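Local coordinates for protein dipeptide Epimerase (Enterococcus faecalis V583, PDB 3JVA) that belongs to the mandelate racemase/muconate lactonizing branch of the enolase superfamily, pairing a capping domain with a barrel domain that holds a magnesium ion, at residues B[50-53]-B[57-60]; B[171-176]-B[204-209]; B[303-308]-B[340-345]. All coordinates share one frame; numbering follows the deposited sequence.

Contact 1: residues B[50-53]-B[57-60]; sequences PGIF and ETLA
P50 and G51 meet E57 where the chain turns back on itself in the loop between strand 43-48 and helix 59-73, a local contact held by one backbone hydrogen bond and apolar packing around it. The amide N of G51, a buried residue, donates to O of E57 at 3.0 Å. The same oxygen lies 3.3 Å from CB of P50. CB of P50 also packs on C of T58 and N of L59, while its CG meets CB of L59; proline suits the place because it is apolar and already rigid. This is a connection of the N-terminal capping domain, and T58 serves as N-cap of helix 59-73: its OG1 accepts from N of G61, as threonine commonly does at that position. The chi1 of 63° that sets OG1 there also leaves CG2 of T58 where it touches CD1 of I52 at 3.9 Å. I52 extends to this meeting with CG1 anti to its own N (chi1 -169°). The chain of E57 bends away, and OE1 accepts from N of A97. Beyond I52 lies S92 of a second subunit.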
loop_
_atom_site.group_PDB
_atom_site.type_symbol
_atom_site.label_atom_id
_atom_site.label_comp_id
_atom_site.label_asym_id
_atom_site.label_seq_id
_atom_site.Cartn_x
_atom_site.Cartn_y
_atom_site.Cartn_z
ATOM N N PRO B 50 16.336 -3.178 38.127
ATOM C CA PRO B 50 16.606 -1.992 37.318
ATOM C C PRO B 50 17.595 -2.308 36.199
ATOM O O PRO B 50 18.167 -3.397 36.150
ATOM C CB PRO B 50 17.163 -1.004 38.340
ATOM C CG PRO B 50 17.905 -1.903 39.288
ATOM C CD PRO B 50 16.942 -3.059 39.467
ATOM N N GLY B 51 17.776 -1.353 35.299
ATOM C CA GLY B 51 18.693 -1.526 34.185
ATOM C C GLY B 51 18.676 -0.196 33.470
ATOM O O GLY B 51 18.042 -0.051 32.425
ATOM N N ILE B 52 19.377 0.777 34.041
ATOM C CA ILE B 52 19.399 2.126 33.490
ATOM C C ILE B 52 19.799 2.197 32.017
ATOM O O ILE B 52 19.195 2.936 31.239
ATOM C CB ILE B 52 20.307 3.047 34.345
ATOM C CG1 ILE B 52 20.109 4.507 33.929
ATOM C CG2 ILE B 52 21.764 2.635 34.202
ATOM C CD1 ILE B 52 20.762 5.503 34.874
ATOM N N PHE B 53 20.794 1.412 31.628
ATOM C CA PHE B 53 21.266 1.403 30.247
ATOM C C PHE B 53 20.330 0.708 29.257
ATOM O O PHE B 53 20.512 0.832 28.047
ATOM C CB PHE B 53 22.657 0.764 30.189
ATOM C CG PHE B 53 22.732 -0.579 30.849
ATOM C CD1 PHE B 53 22.381 -1.730 30.155
ATOM C CD2 PHE B 53 23.115 -0.690 32.181
ATOM C CE1 PHE B 53 22.404 -2.979 30.784
ATOM C CE2 PHE B 53 23.142 -1.932 32.818
ATOM C CZ PHE B 53 22.785 -3.076 32.118
ATOM N N GLU B 57 15.392 2.374 34.001
ATOM C CA GLU B 57 14.958 2.127 35.377
ATOM C C GLU B 57 16.131 2.152 36.361
ATOM O O GLU B 57 17.153 1.504 36.141
ATOM C CB GLU B 57 14.249 0.769 35.471
ATOM C CG GLU B 57 12.975 0.661 34.634
ATOM C CD GLU B 57 11.800 1.390 35.258
ATOM O OE1 GLU B 57 10.924 0.716 35.842
ATOM O OE2 GLU B 57 11.752 2.638 35.174
ATOM N N THR B 58 15.971 2.904 37.443
ATOM C CA THR B 58 17.002 3.004 38.473
ATOM C C THR B 58 16.483 2.386 39.769
ATOM O O THR B 58 15.276 2.218 39.944
ATOM C CB THR B 58 17.368 4.468 38.757
ATOM O OG1 THR B 58 16.220 5.151 39.279
ATOM C CG2 THR B 58 17.819 5.164 37.476
ATOM N N LEU B 59 17.387 2.038 40.676
ATOM C CA LEU B 59 16.952 1.461 41.942
ATOM C C LEU B 59 16.170 2.494 42.756
ATOM O O LEU B 59 15.119 2.182 43.304
ATOM C CB LEU B 59 18.148 0.957 42.751
ATOM C CG LEU B 59 17.822 0.330 44.111
ATOM C CD1 LEU B 59 16.926 -0.891 43.925
ATOM C CD2 LEU B 59 19.117 -0.065 44.809
ATOM N N ALA B 60 16.673 3.724 42.825
ATOM C CA ALA B 60 15.991 4.771 43.591
ATOM C C ALA B 60 14.587 5.053 43.058
ATOM O O ALA B 60 13.631 5.188 43.835
ATOM C CB ALA B 60 16.822 6.054 43.585
#

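Contact 2: residues B[171-176]-B[204-209]; sequences ARVKAI and QALADY
V173 and Y209 form the middle of this contact, in which one turn of helix 166-180 packs against residues 204-209, on and near helix 196-206. V173 uses its two methyls for two different partners. With CG1 opposite the backbone N (chi1 173°), that branch presses on the root of the tyrosine, 3.6 Å from CB of Y209 and close to CG as well, while CG2 meets CD1 of L206 at 3.6 Å. A beta-branched residue fits here because both methyls sit close to the helix and fan out to separate neighbours. L206 leaves its backbone at a slant to the other helix, and it is the tip of its longer chain, CD1, that closes the distance.

The ring of Y209 lies across from K174. CA of K174 stands 4.3 Å from the ring centroid, 28° off the normal, an off-centre CH-pi contact, and CB lies 3.8 Å from CE1 of Y209. The lysine runs outward beside the phenol: its first two torsions are extended, then chi3 of -64° bends the chain and brings CE close to OH of Y209, an approach so tight that its details are doubtful. NZ of K174 stays 3.9 Å from that hydroxyl. Lysine suits this outer margin, its CB and CG lying obliquely alongside the CE1 side of the ring while its charge remains at the exposed surface.

Both helices belong to the outer layer of the enolase-type barrel. Behind V173 lies I160 of strand 157-161; L206 and Y209 also pack on I170, about one turn before V173 and K174 along helix 166-180, and the backbone O of Y209 accepts from NE of R177 on that same helix.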
loop_
_atom_site.group_PDB
_atom_site.type_symbol
_atom_site.label_atom_id
_atom_site.label_comp_id
_atom_site.label_asym_id
_atom_site.label_seq_id
_atom_site.Cartn_x
_atom_site.Cartn_y
_atom_site.Cartn_z
ATOM N N ALA B 171 36.997 -13.719 16.476
ATOM C CA ALA B 171 38.041 -14.411 17.227
ATOM C C ALA B 171 37.464 -15.203 18.399
ATOM O O ALA B 171 37.840 -16.353 18.632
ATOM C CB ALA B 171 39.070 -13.406 17.727
ATOM N N ARG B 172 36.549 -14.581 19.136
ATOM C CA ARG B 172 35.920 -15.226 20.279
ATOM C C ARG B 172 35.026 -16.381 19.848
ATOM O O ARG B 172 35.100 -17.471 20.411
ATOM C CB ARG B 172 35.101 -14.205 21.074
ATOM C CG ARG B 172 35.957 -13.200 21.818
ATOM C CD ARG B 172 35.143 -12.056 22.397
ATOM N NE ARG B 172 36.013 -11.110 23.091
ATOM C CZ ARG B 172 35.884 -9.789 23.031
ATOM N NH1 ARG B 172 34.913 -9.245 22.305
ATOM N NH2 ARG B 172 36.726 -9.008 23.699
ATOM N N VAL B 173 34.185 -16.146 18.847
ATOM C CA VAL B 173 33.291 -17.193 18.369
ATOM C C VAL B 173 34.092 -18.375 17.824
ATOM O O VAL B 173 33.762 -19.533 18.073
ATOM C CB VAL B 173 32.337 -16.654 17.277
ATOM C CG1 VAL B 173 31.543 -17.793 16.666
ATOM C CG2 VAL B 173 31.390 -15.625 17.888
ATOM N N LYS B 174 35.154 -18.071 17.088
ATOM C CA LYS B 174 36.012 -19.104 16.518
ATOM C C LYS B 174 36.607 -19.996 17.609
ATOM O O LYS B 174 36.545 -21.220 17.521
ATOM C CB LYS B 174 37.143 -18.456 15.721
ATOM C CG LYS B 174 38.176 -19.442 15.202
ATOM C CD LYS B 174 39.339 -18.730 14.524
ATOM C CE LYS B 174 38.888 -17.970 13.291
ATOM N NZ LYS B 174 40.028 -17.304 12.600
ATOM N N ALA B 175 37.183 -19.370 18.631
ATOM C CA ALA B 175 37.797 -20.092 19.743
ATOM C C ALA B 175 36.780 -20.956 20.483
ATOM O O ALA B 175 37.036 -22.120 20.795
ATOM C CB ALA B 175 38.444 -19.104 20.709
ATOM N N ILE B 176 35.619 -20.384 20.766
ATOM C CA ILE B 176 34.584 -21.122 21.472
ATOM C C ILE B 176 34.126 -22.333 20.669
ATOM O O ILE B 176 34.084 -23.451 21.193
ATOM C CB ILE B 176 33.375 -20.206 21.775
ATOM C CG1 ILE B 176 33.811 -19.100 22.742
ATOM C CG2 ILE B 176 32.235 -21.019 22.362
ATOM C CD1 ILE B 176 32.754 -18.037 22.999
ATOM N N GLN B 204 26.544 -12.460 8.488
ATOM C CA GLN B 204 26.915 -13.472 7.509
ATOM C C GLN B 204 28.338 -13.969 7.760
ATOM O O GLN B 204 28.656 -15.121 7.479
ATOM C CB GLN B 204 26.769 -12.921 6.093
ATOM C CG GLN B 204 25.331 -12.564 5.778
ATOM C CD GLN B 204 25.116 -12.186 4.338
ATOM O OE1 GLN B 204 25.854 -11.372 3.781
ATOM N NE2 GLN B 204 24.090 -12.767 3.727
ATOM N N ALA B 205 29.190 -13.107 8.304
ATOM C CA ALA B 205 30.565 -13.503 8.603
ATOM C C ALA B 205 30.576 -14.433 9.816
ATOM O O ALA B 205 31.294 -15.433 9.841
ATOM C CB ALA B 205 31.418 -12.276 8.872
ATOM N N LEU B 206 29.772 -14.104 10.823
ATOM C CA LEU B 206 29.693 -14.925 12.027
ATOM C C LEU B 206 28.987 -16.249 11.750
ATOM O O LEU B 206 29.276 -17.261 12.395
ATOM C CB LEU B 206 28.944 -14.176 13.138
ATOM C CG LEU B 206 29.675 -13.123 13.979
ATOM C CD1 LEU B 206 30.719 -13.794 14.856
ATOM C CD2 LEU B 206 30.316 -12.101 13.087
ATOM N N ALA B 207 28.065 -16.238 10.792
ATOM C CA ALA B 207 27.299 -17.432 10.441
ATOM C C ALA B 207 28.162 -18.627 10.038
ATOM O O ALA B 207 27.721 -19.769 10.139
ATOM C CB ALA B 207 26.308 -17.110 9.323
ATOM N N ASP B 208 29.382 -18.368 9.575
ATOM C CA ASP B 208 30.276 -19.453 9.171
ATOM C C ASP B 208 30.591 -20.394 10.330
ATOM O O ASP B 208 31.072 -21.507 10.119
ATOM C CB ASP B 208 31.596 -18.903 8.620
ATOM C CG ASP B 208 31.424 -18.168 7.303
ATOM O OD1 ASP B 208 30.629 -18.631 6.460
ATOM O OD2 ASP B 208 32.097 -17.133 7.105
ATOM N N TYR B 209 30.322 -19.946 11.551
ATOM C CA TYR B 209 30.598 -20.750 12.735
ATOM C C TYR B 209 29.361 -21.420 13.315
ATOM O O TYR B 209 29.389 -21.921 14.439
ATOM C CB TYR B 209 31.273 -19.878 13.795
ATOM C CG TYR B 209 32.604 -19.345 13.329
ATOM C CD1 TYR B 209 33.740 -20.155 13.338
ATOM C CD2 TYR B 209 32.717 -18.060 12.806
ATOM C CE1 TYR B 209 34.952 -19.700 12.834
ATOM C CE2 TYR B 209 33.927 -17.595 12.297
ATOM C CZ TYR B 209 35.039 -18.422 12.314
ATOM O OH TYR B 209 36.233 -17.975 11.801
#

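Contact 3: residues B[303-308]-B[340-345]; sequences AAAHLA and PLLELG
Helix 298-310 passes beside the end of strand 341-343, the backbones approaching to 7.1 Å between CA of H306 and CA of L344, a spacing filled largely by L344. Its CD1 sits almost exactly over the centre of the H306 imidazole, 3.8 Å from the centroid and 10° off the normal, a CH-pi contact over the face; the same methyl reaches CA of H306 at 3.6 Å and also touches O of A305. CD2 of L344 lies between CB of A305, 4.0 Å away, and the NE2 side of the ring, so both branches touch both residues. A305 is small enough to let the strand come near, and L342 meets its CB through CD1 at 4.3 Å. The imidazole is held at both nitrogens: ND1 accepts from the backbone N of Y119, and NE2 shares a 2.8 Å hydrogen bond with a water in the ring plane. That water is also 3.2 Å from O of L344, to which it may donate. In the enolase-type barrel domain, helix 298-310 follows strand 287-290 in the outer layer, its A304, L307 and A308 packing on I290; strand 341-343 pairs antiparallel with strand 128-134 at the sheet's edge, and helix 118-121 brings L118 to H306 and Y119 to L344.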
loop_
_atom_site.group_PDB
_atom_site.type_symbol
_atom_site.label_atom_id
_atom_site.label_comp_id
_atom_site.label_asym_id
_atom_site.label_seq_id
_atom_site.Cartn_x
_atom_site.Cartn_y
_atom_site.Cartn_z
ATOM N N ALA B 303 10.404 -16.371 38.795
ATOM C CA ALA B 303 9.140 -15.996 38.180
ATOM C C ALA B 303 9.218 -16.281 36.680
ATOM O O ALA B 303 8.323 -16.897 36.105
ATOM C CB ALA B 303 8.851 -14.513 38.428
ATOM N N ALA B 304 10.306 -15.844 36.055
ATOM C CA ALA B 304 10.483 -16.059 34.622
ATOM C C ALA B 304 10.521 -17.544 34.259
ATOM O O ALA B 304 9.978 -17.945 33.231
ATOM C CB ALA B 304 11.758 -15.359 34.143
ATOM N N ALA B 305 11.154 -18.357 35.103
ATOM C CA ALA B 305 11.260 -19.789 34.848
ATOM C C ALA B 305 9.892 -20.472 34.897
ATOM O O ALA B 305 9.598 -21.336 34.072
ATOM C CB ALA B 305 12.219 -20.434 35.853
ATOM N N HIS B 306 9.056 -20.089 35.858
ATOM C CA HIS B 306 7.717 -20.667 35.953
ATOM C C HIS B 306 6.924 -20.313 34.698
ATOM O O HIS B 306 6.216 -21.147 34.145
ATOM C CB HIS B 306 6.997 -20.145 37.204
ATOM C CG HIS B 306 7.361 -20.885 38.456
ATOM N ND1 HIS B 306 6.614 -21.936 38.940
ATOM C CD2 HIS B 306 8.423 -20.763 39.287
ATOM C CE1 HIS B 306 7.200 -22.430 40.016
ATOM N NE2 HIS B 306 8.300 -21.737 40.248
ATOM N N LEU B 307 7.046 -19.068 34.251
ATOM C CA LEU B 307 6.348 -18.626 33.050
ATOM C C LEU B 307 6.846 -19.384 31.816
ATOM O O LEU B 307 6.049 -19.858 31.003
ATOM C CB LEU B 307 6.562 -17.129 32.831
ATOM C CG LEU B 307 5.937 -16.587 31.538
ATOM C CD1 LEU B 307 4.425 -16.836 31.536
ATOM C CD2 LEU B 307 6.237 -15.106 31.414
ATOM N N ALA B 308 8.165 -19.484 31.682
ATOM C CA ALA B 308 8.769 -20.168 30.542
ATOM C C ALA B 308 8.338 -21.629 30.509
ATOM O O ALA B 308 7.937 -22.146 29.467
ATOM C CB ALA B 308 10.288 -20.068 30.620
ATOM N N PRO B 340 21.908 -26.404 33.681
ATOM C CA PRO B 340 21.037 -25.986 32.576
ATOM C C PRO B 340 19.557 -26.270 32.813
ATOM O O PRO B 340 18.695 -25.530 32.335
ATOM C CB PRO B 340 21.592 -26.766 31.385
ATOM C CG PRO B 340 22.076 -28.043 32.033
ATOM C CD PRO B 340 22.780 -27.522 33.272
ATOM N N LEU B 341 19.258 -27.334 33.554
ATOM C CA LEU B 341 17.875 -27.695 33.816
ATOM C C LEU B 341 17.327 -27.108 35.111
ATOM O O LEU B 341 17.765 -27.458 36.208
ATOM C CB LEU B 341 17.716 -29.218 33.837
ATOM C CG LEU B 341 16.280 -29.715 34.025
ATOM C CD1 LEU B 341 15.428 -29.298 32.836
ATOM C CD2 LEU B 341 16.278 -31.227 34.177
ATOM N N LEU B 342 16.361 -26.207 34.974
ATOM C CA LEU B 342 15.742 -25.588 36.130
ATOM C C LEU B 342 14.451 -26.353 36.413
ATOM O O LEU B 342 13.457 -26.208 35.695
ATOM C CB LEU B 342 15.447 -24.110 35.838
ATOM C CG LEU B 342 16.608 -23.318 35.220
ATOM C CD1 LEU B 342 16.179 -21.872 34.982
ATOM C CD2 LEU B 342 17.829 -23.368 36.132
ATOM N N GLU B 343 14.483 -27.201 37.439
ATOM C CA GLU B 343 13.314 -27.988 37.813
ATOM C C GLU B 343 12.593 -27.189 38.887
ATOM O O GLU B 343 13.177 -26.865 39.921
ATOM C CB GLU B 343 13.752 -29.354 38.343
ATOM C CG GLU B 343 14.666 -30.093 37.381
ATOM C CD GLU B 343 14.992 -31.500 37.843
ATOM O OE1 GLU B 343 14.079 -32.354 37.854
ATOM O OE2 GLU B 343 16.160 -31.749 38.199
ATOM N N LEU B 344 11.323 -26.882 38.644
ATOM C CA LEU B 344 10.551 -26.045 39.558
ATOM C C LEU B 344 9.961 -26.637 40.839
ATOM O O LEU B 344 9.708 -25.903 41.798
ATOM C CB LEU B 344 9.466 -25.325 38.750
ATOM C CG LEU B 344 10.106 -24.537 37.596
ATOM C CD1 LEU B 344 9.045 -23.881 36.741
ATOM C CD2 LEU B 344 11.058 -23.498 38.170
ATOM N N GLY B 345 9.737 -27.943 40.875
ATOM C CA GLY B 345 9.200 -28.541 42.087
ATOM C C GLY B 345 7.725 -28.288 42.332
ATOM O O GLY B 345 7.052 -27.631 41.535
HETATM O O HOH W 1 10.007 -22.731 42.270
#

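The three contacts are spread over both domains and none touches another. Contact 1 belongs to the N-terminal capping domain, whereas contacts 2 and 3 both lie in the barrel domain, their centres 30 Å apart. Contact 1 is 33 Å from contact 2 and 25 Å from contact 3, centre to centre, and contacts 1 and 3 fall on opposite sides of the chain's centre. The magnesium ion, bound by D189, E215 and D240, lies about 12 Å from the position of G51, too far for that residue to touch it. D189 ends strand 185-189, which lies in sequence between helix 166-180 and helix 196-206, the two helices joined by contact 2.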